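PDB 3C7A: octopine dehydrogenase from Pecten maximus, which catalyses the NADH-dependent reductive condensation of L-arginine with pyruvate to give D-octopine, and the reverse oxidation. Local coordinates for residues A[182-185]-A[186-190]; A[355-358]-A[359-363]; A[273-276]-A[277-281]. All blocks are in the same frame, centred on the assembly; numbering follows the deposited sequence.

How the interactions relate
Each contact is local, between neighbouring turns of one helix, and the three lie on three different helices. Interaction 1 belongs to helix 180-188 of a beta-alpha-beta unit; interactions 2 and 3 fall in the alpha-helical domain. All are partly buried: Leu184, Leu187 and His188, Ile355, Ala358 and Gln359, and Ile275 and Tyr279 face inward, while Met186, Lys361 and Glu281 are exposed. Chemistry follows position along the helix. At 182-190 an amide side chain grips backbone beyond a C-terminus; at 355-363 lysine methylene meets indole in the C-terminal turns of helix 349-362; at 273-281 an N-terminal turn combines buried Ile275-Tyr279 packing, a leucine-on-tyrosine contact, and a weak salt bridge with an added amide bond.

Interaction 1: residues A[182-185]-A[186-190]; sequences STLQ and MLHGA. With EDO (1,2-ethanediol), chain K.
The side-chain amide nitrogen of Gln185 is held by two backbone carbonyls beyond the end of its helix: its NE2 donates to Gly189 O at 3.0 Å, and it also bonds to Pro192 O. The bond to Gly189 is fairly straight, with an N-H...O angle of 157°, and the acceptor lies in the amide plane of Gln185. Two torsions bring the group there: CG stands opposite the backbone N (chi1 -170°), and a bend at chi2 (71°) then turns the amide along the helix toward its C-terminus. OE1 accepts from Phe194 N, so both ends of the amide are engaged and its flip is fixed. Glutamine suits the place because its chain is long enough to reach past the helix end, and its amide offers both a donor and an acceptor to the departing backbone.

Gly189 N closes the last turn by donating to Gln185 O at 3.1 Å, whereas the bonds of Leu187 N to Thr183 O and of His188 N to Leu184 O are weak. Gly189 has a positive phi, and at its backbone angles a CB would press on the preceding carbonyl oxygen, which calls for glycine. The imidazole of His188 brings its CD2 edge to Leu184 O at 3.1 Å, near the ring plane; the ring also meets Phe194 edge-to-face and, with the two planes only slightly inclined, Trp146, which belongs to the NAD pocket. At the outer side, Ser182 O accepts from Met186 N at 3.2 Å and from O2 of an ethanediol, probably left from crystallisation. Such side-chain bracing of a glycine-terminated helix C-terminus occurs here in a beta-alpha-beta crossover, where helix 180-188 hands the chain on to strand 193-196.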
loop_
_atom_site.group_PDB
_atom_site.type_symbol
_atom_site.label_atom_id
_atom_site.label_comp_id
_atom_site.label_asym_id
_atom_site.label_seq_id
_atom_site.Cartn_x
_atom_site.Cartn_y
_atom_site.Cartn_z
ATOM N N SER A 182 12.431 -13.795 -10.075
ATOM C CA SER A 182 13.900 -13.786 -10.080
ATOM C C SER A 182 14.529 -12.429 -10.439
ATOM O O SER A 182 15.614 -12.104 -9.945
ATOM C CB SER A 182 14.462 -14.898 -10.980
ATOM O OG SER A 182 14.049 -14.745 -12.326
ATOM N N THR A 183 13.861 -11.651 -11.291
ATOM C CA THR A 183 14.345 -10.313 -11.671
ATOM C C THR A 183 14.273 -9.330 -10.495
ATOM O O THR A 183 15.223 -8.579 -10.250
ATOM C CB THR A 183 13.586 -9.739 -12.903
ATOM O OG1 THR A 183 13.658 -10.664 -13.996
ATOM C CG2 THR A 183 14.183 -8.402 -13.348
ATOM N N LEU A 184 13.152 -9.344 -9.774
ATOM C CA LEU A 184 12.967 -8.489 -8.596
ATOM C C LEU A 184 13.927 -8.834 -7.452
ATOM O O LEU A 184 14.419 -7.938 -6.762
ATOM C CB LEU A 184 11.509 -8.530 -8.108
ATOM C CG LEU A 184 10.485 -7.479 -8.578
ATOM C CD1 LEU A 184 10.791 -6.092 -7.998
ATOM C CD2 LEU A 184 10.350 -7.413 -10.100
ATOM N N GLN A 185 14.196 -10.126 -7.266
ATOM C CA GLN A 185 15.154 -10.598 -6.259
ATOM C C GLN A 185 16.581 -10.102 -6.542
ATOM O O GLN A 185 17.303 -9.717 -5.618
ATOM C CB GLN A 185 15.118 -12.132 -6.163
ATOM C CG GLN A 185 15.886 -12.726 -4.978
ATOM C CD GLN A 185 15.211 -12.467 -3.638
ATOM O OE1 GLN A 185 14.101 -12.936 -3.385
ATOM N NE2 GLN A 185 15.890 -11.728 -2.768
ATOM N N MET A 186 16.965 -10.108 -7.820
ATOM C CA MET A 186 18.284 -9.647 -8.278
ATOM C C MET A 186 18.563 -8.176 -7.927
ATOM O O MET A 186 19.682 -7.825 -7.534
ATOM C CB MET A 186 18.423 -9.887 -9.794
ATOM C CG MET A 186 19.756 -9.459 -10.428
ATOM S SD MET A 186 19.781 -7.770 -11.090
ATOM C CE MET A 186 18.797 -7.956 -12.579
ATOM N N LEU A 187 17.545 -7.328 -8.068
ATOM C CA LEU A 187 17.678 -5.891 -7.805
ATOM C C LEU A 187 17.855 -5.553 -6.319
ATOM O O LEU A 187 18.567 -4.603 -5.982
ATOM C CB LEU A 187 16.486 -5.113 -8.389
ATOM C CG LEU A 187 16.235 -5.131 -9.905
ATOM C CD1 LEU A 187 14.877 -4.526 -10.233
ATOM C CD2 LEU A 187 17.340 -4.418 -10.689
ATOM N N HIS A 188 17.220 -6.337 -5.445
ATOM C CA HIS A 188 17.223 -6.080 -3.994
ATOM C C HIS A 188 18.408 -6.692 -3.233
ATOM O O HIS A 188 18.887 -6.106 -2.256
ATOM C CB HIS A 188 15.901 -6.542 -3.362
ATOM C CG HIS A 188 14.730 -5.664 -3.691
ATOM N ND1 HIS A 188 14.179 -4.784 -2.783
ATOM C CD2 HIS A 188 14.007 -5.530 -4.828
ATOM C CE1 HIS A 188 13.167 -4.147 -3.345
ATOM N NE2 HIS A 188 13.042 -4.581 -4.587
ATOM N N GLY A 189 18.869 -7.864 -3.668
ATOM C CA GLY A 189 19.987 -8.554 -3.012
ATOM C C GLY A 189 19.588 -9.817 -2.264
ATOM O O GLY A 189 18.682 -10.539 -2.690
ATOM N N ALA A 190 20.263 -10.077 -1.143
ATOM C CA ALA A 190 20.047 -11.297 -0.351
ATOM C C ALA A 190 18.740 -11.300 0.450
ATOM O O ALA A 190 18.075 -12.336 0.556
ATOM C CB ALA A 190 21.239 -11.551 0.570
HETATM C C1 EDO K . 19.258 -13.874 -10.998
HETATM O O1 EDO K . 20.544 -13.270 -11.177
HETATM C C2 EDO K . 18.814 -13.697 -9.550
HETATM O O2 EDO K . 17.621 -14.454 -9.314
#

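Interaction 2: residues A[355-358]-A[359-363]; sequences IMWA and QEKIG
A lysine-over-indole CH-pi contact, one helical turn long, marks the C-terminal part of helix 349-362 in the alpha-helical domain. Lys361 CG stands 4.2 Å from the centroid of the six-membered ring of Trp357, only 9° off the ring normal and so nearly above its centre. The bends at chi2 and chi3 (-59° and -79°) carry the chain from CG on across the indole, with the ammonium past the ring's rim. Phe217 meets the same indole edge-to-face, tryptophan being broad enough for both contacts.

Next to it, Gln359 and Met356 run side by side in the same direction, Met356 SD lying 4.0 Å from Gln359 NE2. The glutamine is tied down at its far end, where OE1 supplies an acceptor for Tyr366 N in the chain that follows the helix. That chain departs through a Schellman motif: Gly363, glycine tolerating the positive phi, is its C-prime residue, Gly363 N bonding weakly to Glu360 O and Lys364 N returning to Gln359 O.

Backbone bonding thins along this turn, from Gln359 N to Ile355 O at 3.2 Å to a weak bond from Lys361 N to Ala358 O. A water bridges Trp357 O and Glu360 OE1, at 2.7 Å from the latter. On the inner side the small Ala358 lets Ile330 of helix 330-344 come close, and Ile355 packs on Met334 and Ile335 of that helix.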
loop_
_atom_site.group_PDB
_atom_site.type_symbol
_atom_site.label_atom_id
_atom_site.label_comp_id
_atom_site.label_asym_id
_atom_site.label_seq_id
_atom_site.Cartn_x
_atom_site.Cartn_y
_atom_site.Cartn_z
ATOM N N ILE A 355 -16.810 3.709 9.224
ATOM C CA ILE A 355 -16.795 4.561 8.026
ATOM C C ILE A 355 -17.553 5.879 8.249
ATOM O O ILE A 355 -17.049 6.953 7.909
ATOM C CB ILE A 355 -17.348 3.810 6.773
ATOM C CG1 ILE A 355 -16.401 2.673 6.365
ATOM C CG2 ILE A 355 -17.557 4.771 5.595
ATOM C CD1 ILE A 355 -17.032 1.619 5.464
ATOM N N MET A 356 -18.749 5.789 8.832
ATOM C CA MET A 356 -19.606 6.960 9.059
ATOM C C MET A 356 -19.004 7.962 10.053
ATOM O O MET A 356 -19.157 9.176 9.887
ATOM C CB MET A 356 -21.011 6.537 9.513
ATOM C CG MET A 356 -21.799 5.682 8.508
ATOM S SD MET A 356 -22.151 6.468 6.915
ATOM C CE MET A 356 -23.305 7.757 7.391
ATOM N N TRP A 357 -18.318 7.449 11.074
ATOM C CA TRP A 357 -17.665 8.287 12.085
ATOM C C TRP A 357 -16.406 8.981 11.554
ATOM O O TRP A 357 -16.186 10.164 11.824
ATOM C CB TRP A 357 -17.336 7.467 13.342
ATOM C CG TRP A 357 -16.678 8.265 14.444
ATOM C CD1 TRP A 357 -17.301 9.062 15.363
ATOM C CD2 TRP A 357 -15.274 8.336 14.737
ATOM N NE1 TRP A 357 -16.374 9.627 16.208
ATOM C CE2 TRP A 357 -15.123 9.199 15.848
ATOM C CE3 TRP A 357 -14.130 7.757 14.170
ATOM C CZ2 TRP A 357 -13.872 9.496 16.404
ATOM C CZ3 TRP A 357 -12.885 8.053 14.723
ATOM C CH2 TRP A 357 -12.769 8.916 15.830
ATOM N N ALA A 358 -15.593 8.241 10.800
ATOM C CA ALA A 358 -14.297 8.736 10.321
ATOM C C ALA A 358 -14.395 9.812 9.236
ATOM O O ALA A 358 -13.619 10.771 9.248
ATOM C CB ALA A 358 -13.424 7.578 9.848
ATOM N N GLN A 359 -15.341 9.651 8.308
ATOM C CA GLN A 359 -15.524 10.611 7.210
ATOM C C GLN A 359 -15.945 12.007 7.695
ATOM O O GLN A 359 -15.576 13.016 7.089
ATOM C CB GLN A 359 -16.488 10.070 6.133
ATOM C CG GLN A 359 -17.942 9.857 6.575
ATOM C CD GLN A 359 -18.847 9.345 5.456
ATOM O OE1 GLN A 359 -18.389 8.720 4.496
ATOM N NE2 GLN A 359 -20.144 9.604 5.585
ATOM N N GLU A 360 -16.698 12.052 8.794
ATOM C CA GLU A 360 -17.154 13.311 9.390
ATOM C C GLU A 360 -16.005 14.092 10.043
ATOM O O GLU A 360 -16.009 15.327 10.042
ATOM C CB GLU A 360 -18.275 13.040 10.406
ATOM C CG GLU A 360 -19.105 14.267 10.810
ATOM C CD GLU A 360 -18.527 15.033 11.999
ATOM O OE1 GLU A 360 -17.690 14.473 12.741
ATOM O OE2 GLU A 360 -18.923 16.202 12.197
ATOM N N LYS A 361 -15.028 13.369 10.591
ATOM C CA LYS A 361 -13.890 13.984 11.283
ATOM C C LYS A 361 -12.929 14.718 10.342
ATOM O O LYS A 361 -12.231 15.644 10.763
ATOM C CB LYS A 361 -13.120 12.946 12.113
ATOM C CG LYS A 361 -13.935 12.249 13.211
ATOM C CD LYS A 361 -14.527 13.220 14.234
ATOM C CE LYS A 361 -13.499 13.678 15.258
ATOM N NZ LYS A 361 -14.135 14.464 16.352
ATOM N N ILE A 362 -12.897 14.296 9.079
ATOM C CA ILE A 362 -12.039 14.925 8.067
ATOM C C ILE A 362 -12.814 15.852 7.116
ATOM O O ILE A 362 -12.217 16.532 6.277
ATOM C CB ILE A 362 -11.209 13.879 7.259
ATOM C CG1 ILE A 362 -12.118 12.805 6.641
ATOM C CG2 ILE A 362 -10.127 13.256 8.145
ATOM C CD1 ILE A 362 -11.467 11.998 5.522
ATOM N N GLY A 363 -14.139 15.871 7.259
ATOM C CA GLY A 363 -15.005 16.747 6.466
ATOM C C GLY A 363 -15.282 16.267 5.051
ATOM O O GLY A 363 -15.379 17.077 4.125
HETATM O O HOH W 1 -21.033 10.788 8.750
HETATM O O HOH W 2 -17.690 11.983 13.766
#

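Interaction 3: residues A[273-276]-A[277-281]; sequences KDIY and QWYLE
Leu280 lays its CD1 methyl over one face of the Tyr276 ring, 4.1 Å from the ring centroid and 25° off the normal, so the methyl sits toward the rim of the ring. The two side chains slant across each other, with CE1 of Tyr276 3.8 Å from Leu280 CD1. With CG opposite the backbone N (chi1 175°), the tyrosine ring extends so that OH bonds Asp290 O. An alanine here, lacking ring and hydroxyl, is likely to leave Asp290 O without this donor and a gap beside the Leu280 methyl.

Ile275 and Tyr279 instead run alongside each other in the same direction, Ile275 CG1 meeting the ring at CE2 from 3.9 Å. Both are buried: the tyrosine also packs on Ile297 of helix 293-298, and CZ3 of Trp278 lies 4.0 Å above the centre of its ring. An isoleucine and a tyrosine suit this buried side, where helix 275-282 meets helix 293-298 in the alpha-helical domain. Asp274 is the N-cap residue of helix 275-282; its backbone O takes Trp278 N at 3.2 Å, while its carboxylate makes no capping bond. Two waters lie within bonding distance of both OD2 and Gln277 OE1, though they cannot donate to all their neighbours at once.

Along the flank of the helix, Lys273, just before its start, and Glu281 approach from opposite directions and form a weak salt bridge, NZ to OE1 at 3.4 Å. Gln277, crossing the lysine chain at about a right angle, sends NE2 to Glu281 OE2 in a weak but nearly straight bond (172°), so lysine and glutamine each take a different oxygen of the carboxylate. The lysine chain also touches Met206, a residue that binds the substrate L-arginine.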
loop_
_atom_site.group_PDB
_atom_site.type_symbol
_atom_site.label_atom_id
_atom_site.label_comp_id
_atom_site.label_asym_id
_atom_site.label_seq_id
_atom_site.Cartn_x
_atom_site.Cartn_y
_atom_site.Cartn_z
ATOM N N LYS A 273 -7.003 -15.472 6.410
ATOM C CA LYS A 273 -6.966 -15.923 7.828
ATOM C C LYS A 273 -7.406 -14.971 8.998
ATOM O O LYS A 273 -7.473 -13.779 8.835
ATOM C CB LYS A 273 -5.647 -16.593 8.159
ATOM C CG LYS A 273 -4.425 -15.714 8.136
ATOM C CD LYS A 273 -3.113 -16.535 8.270
ATOM C CE LYS A 273 -2.527 -16.945 6.983
ATOM N NZ LYS A 273 -1.199 -17.490 6.994
ATOM N N ASP A 274 -7.702 -15.539 10.170
ATOM C CA ASP A 274 -8.010 -14.726 11.354
ATOM C C ASP A 274 -6.818 -13.841 11.732
ATOM O O ASP A 274 -5.661 -14.250 11.575
ATOM C CB ASP A 274 -8.360 -15.621 12.554
ATOM C CG ASP A 274 -9.561 -16.524 12.299
ATOM O OD1 ASP A 274 -10.687 -16.007 12.144
ATOM O OD2 ASP A 274 -9.380 -17.760 12.278
ATOM N N ILE A 275 -7.105 -12.642 12.237
ATOM C CA ILE A 275 -6.061 -11.704 12.677
ATOM C C ILE A 275 -5.285 -12.208 13.911
ATOM O O ILE A 275 -4.095 -11.919 14.058
ATOM C CB ILE A 275 -6.619 -10.249 12.880
ATOM C CG1 ILE A 275 -5.476 -9.234 13.039
ATOM C CG2 ILE A 275 -7.636 -10.187 14.038
ATOM C CD1 ILE A 275 -5.868 -7.786 12.761
ATOM N N TYR A 276 -5.959 -12.969 14.775
ATOM C CA TYR A 276 -5.325 -13.591 15.946
ATOM C C TYR A 276 -4.291 -14.643 15.532
ATOM O O TYR A 276 -3.229 -14.755 16.150
ATOM C CB TYR A 276 -6.389 -14.196 16.876
ATOM C CG TYR A 276 -5.853 -14.980 18.065
ATOM C CD1 TYR A 276 -5.287 -14.329 19.164
ATOM C CD2 TYR A 276 -5.934 -16.374 18.097
ATOM C CE1 TYR A 276 -4.802 -15.048 20.261
ATOM C CE2 TYR A 276 -5.453 -17.102 19.188
ATOM C CZ TYR A 276 -4.889 -16.432 20.265
ATOM O OH TYR A 276 -4.414 -17.150 21.341
ATOM N N GLN A 277 -4.610 -15.401 14.481
ATOM C CA GLN A 277 -3.693 -16.385 13.900
ATOM C C GLN A 277 -2.456 -15.710 13.295
ATOM O O GLN A 277 -1.344 -16.233 13.405
ATOM C CB GLN A 277 -4.415 -17.230 12.840
ATOM C CG GLN A 277 -3.633 -18.454 12.356
ATOM C CD GLN A 277 -4.316 -19.193 11.212
ATOM O OE1 GLN A 277 -5.538 -19.345 11.192
ATOM N NE2 GLN A 277 -3.522 -19.667 10.257
ATOM N N TRP A 278 -2.663 -14.548 12.671
ATOM C CA TRP A 278 -1.583 -13.768 12.054
ATOM C C TRP A 278 -0.558 -13.256 13.073
ATOM O O TRP A 278 0.648 -13.320 12.826
ATOM C CB TRP A 278 -2.158 -12.602 11.233
ATOM C CG TRP A 278 -1.112 -11.761 10.543
ATOM C CD1 TRP A 278 -0.489 -12.037 9.359
ATOM C CD2 TRP A 278 -0.570 -10.512 10.998
ATOM N NE1 TRP A 278 0.406 -11.041 9.048
ATOM C CE2 TRP A 278 0.376 -10.092 10.037
ATOM C CE3 TRP A 278 -0.793 -9.706 12.124
ATOM C CZ2 TRP A 278 1.102 -8.901 10.166
ATOM C CZ3 TRP A 278 -0.072 -8.521 12.253
ATOM C CH2 TRP A 278 0.864 -8.132 11.278
ATOM N N TYR A 279 -1.043 -12.753 14.210
ATOM C CA TYR A 279 -0.181 -12.214 15.268
ATOM C C TYR A 279 0.769 -13.250 15.878
ATOM O O TYR A 279 1.941 -12.951 16.124
ATOM C CB TYR A 279 -1.017 -11.555 16.375
ATOM C CG TYR A 279 -1.217 -10.063 16.197
ATOM C CD1 TYR A 279 -0.243 -9.155 16.618
ATOM C CD2 TYR A 279 -2.380 -9.558 15.616
ATOM C CE1 TYR A 279 -0.420 -7.780 16.459
ATOM C CE2 TYR A 279 -2.567 -8.183 15.453
ATOM C CZ TYR A 279 -1.585 -7.303 15.876
ATOM O OH TYR A 279 -1.765 -5.946 15.719
ATOM N N LEU A 280 0.264 -14.459 16.112
ATOM C CA LEU A 280 1.057 -15.526 16.731
ATOM C C LEU A 280 2.096 -16.140 15.787
ATOM O O LEU A 280 3.127 -16.642 16.240
ATOM C CB LEU A 280 0.147 -16.614 17.320
ATOM C CG LEU A 280 -0.316 -16.464 18.777
ATOM C CD1 LEU A 280 -1.272 -15.286 18.977
ATOM C CD2 LEU A 280 -0.962 -17.757 19.261
ATOM N N GLU A 281 1.824 -16.089 14.485
ATOM C CA GLU A 281 2.740 -16.627 13.475
ATOM C C GLU A 281 3.963 -15.739 13.209
ATOM O O GLU A 281 5.026 -16.250 12.841
ATOM C CB GLU A 281 1.999 -16.885 12.155
ATOM C CG GLU A 281 1.140 -18.154 12.128
ATOM C CD GLU A 281 0.381 -18.346 10.813
ATOM O OE1 GLU A 281 0.399 -17.433 9.956
ATOM O OE2 GLU A 281 -0.241 -19.416 10.637
HETATM O O HOH W 3 -7.909 -18.777 9.803
HETATM O O HOH W 4 -7.942 -19.969 13.068
#